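PDB 2WRY: interleukin-1beta, which probably acts as a secreted pro-inflammatory cytokine by binding the interleukin-1 receptor, the piece described here being the beta-trefoil cytokine domain. Local coordinates for residues Thr85-Gln90 / Ala126-Trp131; Asp95-Ile100 / Thr106-Tyr111; Arg122-Ser125 / Trp131-Cys134. All coordinates share one frame; numbering follows the deposited sequence.

Contact 1: Thr85-Gln90 / Ala126-Trp131; sequences TEPTLQ and AAFPGW
Pro87 inserts its pyrrolidine ring between the side chains of Phe128 and Trp131, and these two apolar pairs make up the whole contact; no hydrogen bond crosses it. The tight part lies at the outer carbons of the proline. CB is 3.5 Å from Phe128 CD1, meeting that ring obliquely, while CG sits over one face of the indole, 3.9 Å from the centroid of its six-membered ring and only 18° off the normal, a CH-pi contact. With CG of Phe128 (chi1 -70°) and CG of Trp131 (chi1 -69°) each anti to its own carbonyl carbon, both aromatics reach out to the proline. A type II turn from Phe128 to Trp131, closed by Trp131 N to Phe128 O at 3.0 Å, brings the two together. Replacing Trp131 by an alanine would probably strip the indole face from Pro87 CG and CD and leave a gap on that side, with Phe128 alone against the proline. Elsewhere the contact is loose: it lies at the surface and none of its three touching residues is buried. Pro87 and Trp131 both touch Ile145 of strand 144-146. Through Pro87, and through Phe128 packing on Cys80, the turn rests against the hairpin of strands 76-83 and 86-93.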
loop_
_atom_site.group_PDB
_atom_site.type_symbol
_atom_site.label_atom_id
_atom_site.label_comp_id
_atom_site.label_asym_id
_atom_site.label_seq_id
_atom_site.Cartn_x
_atom_site.Cartn_y
_atom_site.Cartn_z
ATOM N N THR A 85 6.343 19.095 5.781
ATOM C CA THR A 85 7.523 18.460 6.365
ATOM C C THR A 85 7.205 17.049 6.879
ATOM O O THR A 85 7.942 16.513 7.705
ATOM C CB THR A 85 8.080 19.288 7.554
ATOM O OG1 THR A 85 7.069 19.363 8.577
ATOM C CG2 THR A 85 8.537 20.718 7.090
ATOM N N GLU A 86 6.132 16.437 6.382
ATOM C CA GLU A 86 5.736 15.114 6.896
ATOM C C GLU A 86 5.588 14.093 5.767
ATOM O O GLU A 86 4.961 14.386 4.742
ATOM C CB GLU A 86 4.414 15.242 7.635
ATOM C CG GLU A 86 4.560 15.877 9.018
ATOM C CD GLU A 86 3.217 16.123 9.690
ATOM O OE1 GLU A 86 2.204 16.282 8.966
ATOM O OE2 GLU A 86 3.176 16.151 10.942
ATOM N N PRO A 87 6.160 12.885 5.945
ATOM C CA PRO A 87 5.936 11.803 4.981
ATOM C C PRO A 87 4.448 11.478 4.933
ATOM O O PRO A 87 3.776 11.421 5.996
ATOM C CB PRO A 87 6.721 10.628 5.595
ATOM C CG PRO A 87 7.806 11.328 6.422
ATOM C CD PRO A 87 7.061 12.457 7.034
ATOM N N THR A 88 3.942 11.295 3.711
ATOM C CA THR A 88 2.510 11.162 3.476
ATOM C C THR A 88 2.271 10.096 2.424
ATOM O O THR A 88 3.020 10.000 1.453
ATOM C CB THR A 88 1.944 12.521 2.980
ATOM O OG1 THR A 88 2.204 13.512 3.990
ATOM C CG2 THR A 88 0.455 12.449 2.721
ATOM N N LEU A 89 1.233 9.288 2.641
ATOM C CA LEU A 89 0.769 8.371 1.612
ATOM C C LEU A 89 -0.196 9.121 0.706
ATOM O O LEU A 89 -1.152 9.787 1.172
ATOM C CB LEU A 89 0.031 7.210 2.297
ATOM C CG LEU A 89 -0.444 6.106 1.342
ATOM C CD1 LEU A 89 0.754 5.358 0.741
ATOM C CD2 LEU A 89 -1.329 5.139 2.133
ATOM N N GLN A 90 0.059 9.006 -0.591
ATOM C CA GLN A 90 -0.891 9.563 -1.556
ATOM C C GLN A 90 -1.230 8.576 -2.644
ATOM O O GLN A 90 -0.611 7.523 -2.777
ATOM C CB GLN A 90 -0.400 10.886 -2.120
ATOM C CG GLN A 90 0.821 10.845 -2.929
ATOM C CD GLN A 90 1.092 12.196 -3.610
ATOM O OE1 GLN A 90 0.696 13.266 -3.108
ATOM N NE2 GLN A 90 1.769 12.147 -4.742
ATOM N N ALA A 126 9.913 2.281 0.126
ATOM C CA ALA A 126 11.304 2.351 -0.329
ATOM C C ALA A 126 11.841 3.784 -0.294
ATOM O O ALA A 126 13.057 3.991 -0.079
ATOM C CB ALA A 126 11.468 1.764 -1.745
ATOM N N ALA A 127 10.965 4.763 -0.543
ATOM C CA ALA A 127 11.362 6.176 -0.552
ATOM C C ALA A 127 11.550 6.683 0.860
ATOM O O ALA A 127 12.371 7.584 1.094
ATOM C CB ALA A 127 10.334 7.020 -1.275
ATOM N N PHE A 128 10.783 6.109 1.791
ATOM C CA PHE A 128 10.833 6.475 3.211
ATOM C C PHE A 128 11.073 5.230 4.060
ATOM O O PHE A 128 10.158 4.777 4.741
ATOM C CB PHE A 128 9.531 7.155 3.658
ATOM C CG PHE A 128 9.344 8.529 3.075
ATOM C CD1 PHE A 128 9.594 9.683 3.834
ATOM C CD2 PHE A 128 8.906 8.670 1.749
ATOM C CE1 PHE A 128 9.408 10.961 3.263
ATOM C CE2 PHE A 128 8.727 9.944 1.185
ATOM C CZ PHE A 128 8.978 11.077 1.948
ATOM N N PRO A 129 12.303 4.684 4.031
ATOM C CA PRO A 129 12.572 3.490 4.830
ATOM C C PRO A 129 12.181 3.707 6.299
ATOM O O PRO A 129 12.363 4.823 6.839
ATOM C CB PRO A 129 14.093 3.268 4.676
ATOM C CG PRO A 129 14.527 4.116 3.537
ATOM C CD PRO A 129 13.471 5.115 3.232
ATOM N N GLY A 130 11.606 2.664 6.923
ATOM C CA GLY A 130 11.128 2.801 8.292
ATOM C C GLY A 130 9.688 3.239 8.398
ATOM O O GLY A 130 9.108 3.222 9.492
ATOM N N TRP A 131 9.089 3.596 7.252
ATOM C CA TRP A 131 7.669 3.967 7.182
ATOM C C TRP A 131 6.851 2.877 6.511
ATOM O O TRP A 131 7.267 2.305 5.491
ATOM C CB TRP A 131 7.492 5.306 6.449
ATOM C CG TRP A 131 8.052 6.417 7.290
ATOM C CD1 TRP A 131 9.382 6.704 7.521
ATOM C CD2 TRP A 131 7.297 7.394 8.008
ATOM N NE1 TRP A 131 9.489 7.793 8.366
ATOM C CE2 TRP A 131 8.221 8.234 8.673
ATOM C CE3 TRP A 131 5.931 7.635 8.160
ATOM C CZ2 TRP A 131 7.807 9.289 9.486
ATOM C CZ3 TRP A 131 5.517 8.645 8.973
ATOM C CH2 TRP A 131 6.460 9.492 9.619
#

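Contact 2: Asp95-Ile100 / Thr106-Tyr111; sequences DVMRDI and TRFIFY
Met97 lays the end of its side chain on the ring of Phe108, the aromatic part of this contact. Its methyl CE stands over the centre of one face, 3.6 Å from the centroid and 13° off the normal, as a CH-pi contact, while SD approaches obliquely, 3.4 Å from Phe108 CD2, and makes a Met-aromatic pair. The bend at the last torsion of the methionine (chi3 -78°) carries CE inward over the ring instead of past its rim. On the opposite face of Phe108 lies CG of Arg107; the extended arginine chain runs along that face, and Phe108 CE2 sits over its guanidinium, so the ring lies between the methionine and the arginine side chains.

These residues belong to the beta-trefoil of the interleukin-1 family: 95-100 ends in the short strand 99-100, which pairs with strand 4-16. The segment 106-111 runs into the start of strand 110-115.

The aliphatic part is a meeting of two isoleucines, tip to tip, with Ile100 CG1 3.8 Å from Ile109 CD1. The other branch of Ile100, CG2, packs 3.7 Å from Thr106 N and lies close to Thr106 OG1, a hydroxyl whose polar partner is Ser102 O.

Polar bonds run within the segments or outward from them. Ile109 N bonds to Thr106 O at 2.9 Å, closing a tight turn that puts Thr106 and Ile109 beside Ile100. Arg107 NE, in the group beside Phe108, forms a salt bridge with Glu92.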
loop_
_atom_site.group_PDB
_atom_site.type_symbol
_atom_site.label_atom_id
_atom_site.label_comp_id
_atom_site.label_asym_id
_atom_site.label_seq_id
_atom_site.Cartn_x
_atom_site.Cartn_y
_atom_site.Cartn_z
ATOM N N ASP A 95 0.330 5.547 -14.897
ATOM C CA ASP A 95 0.302 4.328 -15.711
ATOM C C ASP A 95 1.296 3.301 -15.172
ATOM O O ASP A 95 2.052 3.582 -14.225
ATOM C CB ASP A 95 0.546 4.693 -17.169
ATOM C CG ASP A 95 -0.534 5.634 -17.707
ATOM O OD1 ASP A 95 -1.727 5.262 -17.628
ATOM O OD2 ASP A 95 -0.209 6.750 -18.165
ATOM N N VAL A 96 1.262 2.089 -15.723
ATOM C CA VAL A 96 2.137 1.037 -15.239
ATOM C C VAL A 96 3.563 1.367 -15.636
ATOM O O VAL A 96 3.835 1.677 -16.796
ATOM C CB VAL A 96 1.724 -0.343 -15.778
ATOM C CG1 VAL A 96 2.565 -1.447 -15.105
ATOM C CG2 VAL A 96 0.245 -0.580 -15.553
ATOM N N MET A 97 4.466 1.323 -14.664
ATOM C CA MET A 97 5.848 1.748 -14.856
ATOM C C MET A 97 6.774 0.557 -15.054
ATOM O O MET A 97 6.905 -0.314 -14.198
ATOM C CB MET A 97 6.284 2.618 -13.675
ATOM C CG MET A 97 5.614 3.986 -13.707
ATOM S SD MET A 97 5.553 4.749 -12.094
ATOM C CE MET A 97 4.167 3.860 -11.344
ATOM N N ARG A 98 7.359 0.484 -16.239
ATOM C CA ARG A 98 8.288 -0.560 -16.572
ATOM C C ARG A 98 9.575 -0.388 -15.766
ATOM O O ARG A 98 10.143 -1.349 -15.270
ATOM C CB ARG A 98 8.578 -0.494 -18.081
ATOM C CG ARG A 98 9.755 -1.275 -18.555
ATOM C CD ARG A 98 10.075 -0.875 -20.010
ATOM N NE ARG A 98 10.429 0.546 -20.093
ATOM C CZ ARG A 98 9.711 1.512 -20.678
ATOM N NH1 ARG A 98 8.556 1.252 -21.296
ATOM N NH2 ARG A 98 10.169 2.758 -20.644
ATOM N N ASP A 99 10.010 0.857 -15.646
ATOM C CA ASP A 99 11.288 1.168 -15.017
ATOM C C ASP A 99 11.145 2.153 -13.883
ATOM O O ASP A 99 10.512 3.206 -14.016
ATOM C CB ASP A 99 12.264 1.747 -16.045
ATOM C CG ASP A 99 12.650 0.745 -17.108
ATOM O OD1 ASP A 99 13.266 -0.293 -16.781
ATOM O OD2 ASP A 99 12.338 1.013 -18.286
ATOM N N ILE A 100 11.765 1.809 -12.755
ATOM C CA ILE A 100 11.864 2.722 -11.616
ATOM C C ILE A 100 13.337 2.982 -11.460
ATOM O O ILE A 100 14.061 2.135 -10.928
ATOM C CB ILE A 100 11.361 2.096 -10.304
ATOM C CG1 ILE A 100 9.925 1.605 -10.426
ATOM C CG2 ILE A 100 11.530 3.115 -9.183
ATOM C CD1 ILE A 100 8.922 2.664 -10.679
ATOM N N THR A 106 11.024 6.227 -7.178
ATOM C CA THR A 106 11.052 5.299 -6.034
ATOM C C THR A 106 9.882 5.534 -5.059
ATOM O O THR A 106 9.547 4.627 -4.273
ATOM C CB THR A 106 12.429 5.305 -5.344
ATOM O OG1 THR A 106 13.406 4.846 -6.293
ATOM C CG2 THR A 106 12.445 4.377 -4.139
ATOM N N ARG A 107 9.212 6.691 -5.153
ATOM C CA ARG A 107 8.002 6.970 -4.351
ATOM C C ARG A 107 6.931 5.886 -4.499
ATOM O O ARG A 107 6.119 5.679 -3.576
ATOM C CB ARG A 107 7.402 8.355 -4.696
ATOM C CG ARG A 107 6.703 8.447 -6.055
ATOM C CD ARG A 107 6.323 9.881 -6.308
ATOM N NE ARG A 107 5.502 10.102 -7.499
ATOM C CZ ARG A 107 6.001 10.339 -8.708
ATOM N NH1 ARG A 107 7.316 10.291 -8.910
ATOM N NH2 ARG A 107 5.187 10.561 -9.734
ATOM N N PHE A 108 6.932 5.202 -5.649
ATOM C CA PHE A 108 5.926 4.173 -5.917
ATOM C C PHE A 108 6.284 2.804 -5.385
ATOM O O PHE A 108 5.443 1.917 -5.426
ATOM C CB PHE A 108 5.731 4.014 -7.423
ATOM C CG PHE A 108 5.066 5.200 -8.053
ATOM C CD1 PHE A 108 3.722 5.481 -7.793
ATOM C CD2 PHE A 108 5.782 6.029 -8.915
ATOM C CE1 PHE A 108 3.079 6.571 -8.391
ATOM C CE2 PHE A 108 5.151 7.147 -9.511
ATOM C CZ PHE A 108 3.813 7.410 -9.252
ATOM N N ILE A 109 7.519 2.623 -4.909
ATOM C CA ILE A 109 7.989 1.296 -4.513
ATOM C C ILE A 109 7.864 1.070 -3.005
ATOM O O ILE A 109 8.233 1.925 -2.198
ATOM C CB ILE A 109 9.463 1.034 -4.989
ATOM C CG1 ILE A 109 9.553 1.042 -6.517
ATOM C CG2 ILE A 109 10.019 -0.295 -4.436
ATOM C CD1 ILE A 109 8.707 -0.044 -7.188
ATOM N N PHE A 110 7.319 -0.090 -2.660
ATOM C CA PHE A 110 7.232 -0.586 -1.277
ATOM C C PHE A 110 7.890 -1.935 -1.228
ATOM O O PHE A 110 7.885 -2.663 -2.215
ATOM C CB PHE A 110 5.767 -0.732 -0.836
ATOM C CG PHE A 110 5.009 0.577 -0.840
ATOM C CD1 PHE A 110 4.506 1.113 -2.034
ATOM C CD2 PHE A 110 4.811 1.291 0.347
ATOM C CE1 PHE A 110 3.795 2.342 -2.035
ATOM C CE2 PHE A 110 4.120 2.526 0.366
ATOM C CZ PHE A 110 3.620 3.059 -0.847
ATOM N N TYR A 111 8.476 -2.287 -0.081
ATOM C CA TYR A 111 8.882 -3.673 0.126
ATOM C C TYR A 111 7.775 -4.445 0.796
ATOM O O TYR A 111 7.273 -4.071 1.866
ATOM C CB TYR A 111 10.167 -3.730 0.936
ATOM C CG TYR A 111 11.324 -3.139 0.160
ATOM C CD1 TYR A 111 11.901 -3.848 -0.900
ATOM C CD2 TYR A 111 11.834 -1.885 0.467
ATOM C CE1 TYR A 111 12.973 -3.339 -1.617
ATOM C CE2 TYR A 111 12.919 -1.348 -0.280
ATOM C CZ TYR A 111 13.470 -2.100 -1.312
ATOM O OH TYR A 111 14.536 -1.623 -2.076
#

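Contact 3: Arg122-Ser125 / Trp131-Cys134; sequences RFES and WFIC
Two backbone hydrogen bonds tie 122-125 to 131-134 in a single antiparallel beta bridge of the trefoil, with Glu124 and Phe132 as its non-hydrogen-bonded pair. Ser125 N donates to Trp131 O at 2.8 Å and Ile133 N to Phe123 O at 3.0 Å, both at 160° and nearly along the C=O axis. The same oxygens also receive CA-H contacts from Glu124 and Phe132.

Around this backbone core the Phe132 ring lies between two side chains. Glu124 CB comes over one face, 4.1 Å from the centroid, and over the other the Arg122 guanidinium makes an off-centre cation-pi contact, its plane 36° from that of the ring. A turn at chi3 (-60°) brings the end of the arginine over the phenyl rim. Elsewhere, Ile133 CD1 packs against Phe123 CB.

Further out, partners fix these groups. Glu124 OE2 accepts from Gly130 N and Ser125 OG bonds with Phe128 N, which ties the side chains of strand 120-125 to the backbone of the connecting loop, while Pro149 touches both Arg122 and Phe132. Where the strands splay, a water replaces a direct backbone bond: it accepts from Phe123 N at 2.8 Å and lies 2.8 Å from Ile133 O, bridging the two.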
loop_
_atom_site.group_PDB
_atom_site.type_symbol
_atom_site.label_atom_id
_atom_site.label_comp_id
_atom_site.label_asym_id
_atom_site.label_seq_id
_atom_site.Cartn_x
_atom_site.Cartn_y
_atom_site.Cartn_z
ATOM N N ARG A 122 3.449 -6.875 5.755
ATOM C CA ARG A 122 3.591 -5.428 5.990
ATOM C C ARG A 122 4.165 -4.835 4.706
ATOM O O ARG A 122 4.784 -5.552 3.886
ATOM C CB ARG A 122 4.479 -5.130 7.206
ATOM C CG ARG A 122 4.009 -5.822 8.456
ATOM C CD ARG A 122 4.572 -5.202 9.715
ATOM N NE ARG A 122 6.019 -5.237 9.760
ATOM C CZ ARG A 122 6.777 -4.599 10.674
ATOM N NH1 ARG A 122 6.234 -3.907 11.665
ATOM N NH2 ARG A 122 8.079 -4.679 10.585
ATOM N N PHE A 123 3.950 -3.536 4.533
ATOM C CA PHE A 123 4.477 -2.825 3.359
ATOM C C PHE A 123 5.307 -1.642 3.798
ATOM O O PHE A 123 4.761 -0.702 4.380
ATOM C CB PHE A 123 3.324 -2.326 2.468
ATOM C CG PHE A 123 2.554 -3.418 1.809
ATOM C CD1 PHE A 123 3.042 -4.039 0.672
ATOM C CD2 PHE A 123 1.311 -3.765 2.297
ATOM C CE1 PHE A 123 2.316 -5.050 0.053
ATOM C CE2 PHE A 123 0.561 -4.791 1.693
ATOM C CZ PHE A 123 1.056 -5.419 0.558
ATOM N N GLU A 124 6.608 -1.708 3.533
ATOM C CA GLU A 124 7.529 -0.637 3.918
ATOM C C GLU A 124 7.858 0.233 2.716
ATOM O O GLU A 124 8.209 -0.293 1.661
ATOM C CB GLU A 124 8.823 -1.232 4.479
ATOM C CG GLU A 124 9.796 -0.148 4.997
ATOM C CD GLU A 124 11.050 -0.732 5.622
ATOM O OE1 GLU A 124 11.234 -1.981 5.582
ATOM O OE2 GLU A 124 11.869 0.064 6.146
ATOM N N SER A 125 7.744 1.542 2.876
ATOM C CA SER A 125 8.140 2.456 1.785
ATOM C C SER A 125 9.615 2.337 1.425
ATOM O O SER A 125 10.476 2.368 2.310
ATOM C CB SER A 125 7.829 3.905 2.180
ATOM O OG SER A 125 8.290 4.780 1.177
ATOM N N TRP A 131 9.089 3.596 7.252
ATOM C CA TRP A 131 7.669 3.967 7.182
ATOM C C TRP A 131 6.851 2.877 6.511
ATOM O O TRP A 131 7.267 2.305 5.491
ATOM C CB TRP A 131 7.492 5.306 6.449
ATOM C CG TRP A 131 8.052 6.417 7.290
ATOM C CD1 TRP A 131 9.382 6.704 7.521
ATOM C CD2 TRP A 131 7.297 7.394 8.008
ATOM N NE1 TRP A 131 9.489 7.793 8.366
ATOM C CE2 TRP A 131 8.221 8.234 8.673
ATOM C CE3 TRP A 131 5.931 7.635 8.160
ATOM C CZ2 TRP A 131 7.807 9.289 9.486
ATOM C CZ3 TRP A 131 5.517 8.645 8.973
ATOM C CH2 TRP A 131 6.460 9.492 9.619
ATOM N N PHE A 132 5.726 2.582 7.137
ATOM C CA PHE A 132 4.882 1.462 6.751
ATOM C C PHE A 132 3.452 1.879 6.524
ATOM O O PHE A 132 2.925 2.763 7.215
ATOM C CB PHE A 132 4.882 0.390 7.859
ATOM C CG PHE A 132 6.217 -0.256 8.107
ATOM C CD1 PHE A 132 6.484 -1.535 7.655
ATOM C CD2 PHE A 132 7.207 0.408 8.839
ATOM C CE1 PHE A 132 7.738 -2.135 7.887
ATOM C CE2 PHE A 132 8.446 -0.211 9.089
ATOM C CZ PHE A 132 8.694 -1.479 8.629
ATOM N N ILE A 133 2.807 1.234 5.550
ATOM C CA ILE A 133 1.399 1.529 5.286
ATOM C C ILE A 133 0.556 1.093 6.483
ATOM O O ILE A 133 0.699 -0.041 6.981
ATOM C CB ILE A 133 0.873 0.828 4.010
ATOM C CG1 ILE A 133 1.687 1.256 2.778
ATOM C CG2 ILE A 133 -0.641 1.111 3.863
ATOM C CD1 ILE A 133 1.235 0.593 1.503
ATOM N N CYS A 134 -0.285 1.987 6.971
ATOM C CA CYS A 134 -1.063 1.671 8.170
ATOM C C CYS A 134 -2.503 2.134 8.117
ATOM O O CYS A 134 -2.871 3.040 7.372
ATOM C CB CYS A 134 -0.400 2.247 9.433
ATOM S SG CYS A 134 -0.370 4.054 9.435
HETATM O O HOH W 1 2.556 -2.153 6.524
#

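Overall arrangement
All three contacts lie in the one beta-trefoil domain. Contacts 1 and 3 are closest, their centres about 9 Å apart, and share Trp131; contact 2 lies about 14 Å from contact 1 and about 15 Å from contact 3. Along the chain, contact 2 is nested inside the loop closed by contact 1 and closes before contact 3 opens, and contacts 1 and 3 end on the same stretch at Trp131. Strands 110-115 and 120-125, neighbours in the large antiparallel sheet, join contacts 2 and 3 through Tyr111 N and Glu124 O, while Ala126 N and Ile109 O link contacts 1 and 2. The surface contact at Pro87 is thus tied to the two buried ones by Trp131 and a few hydrogen bonds.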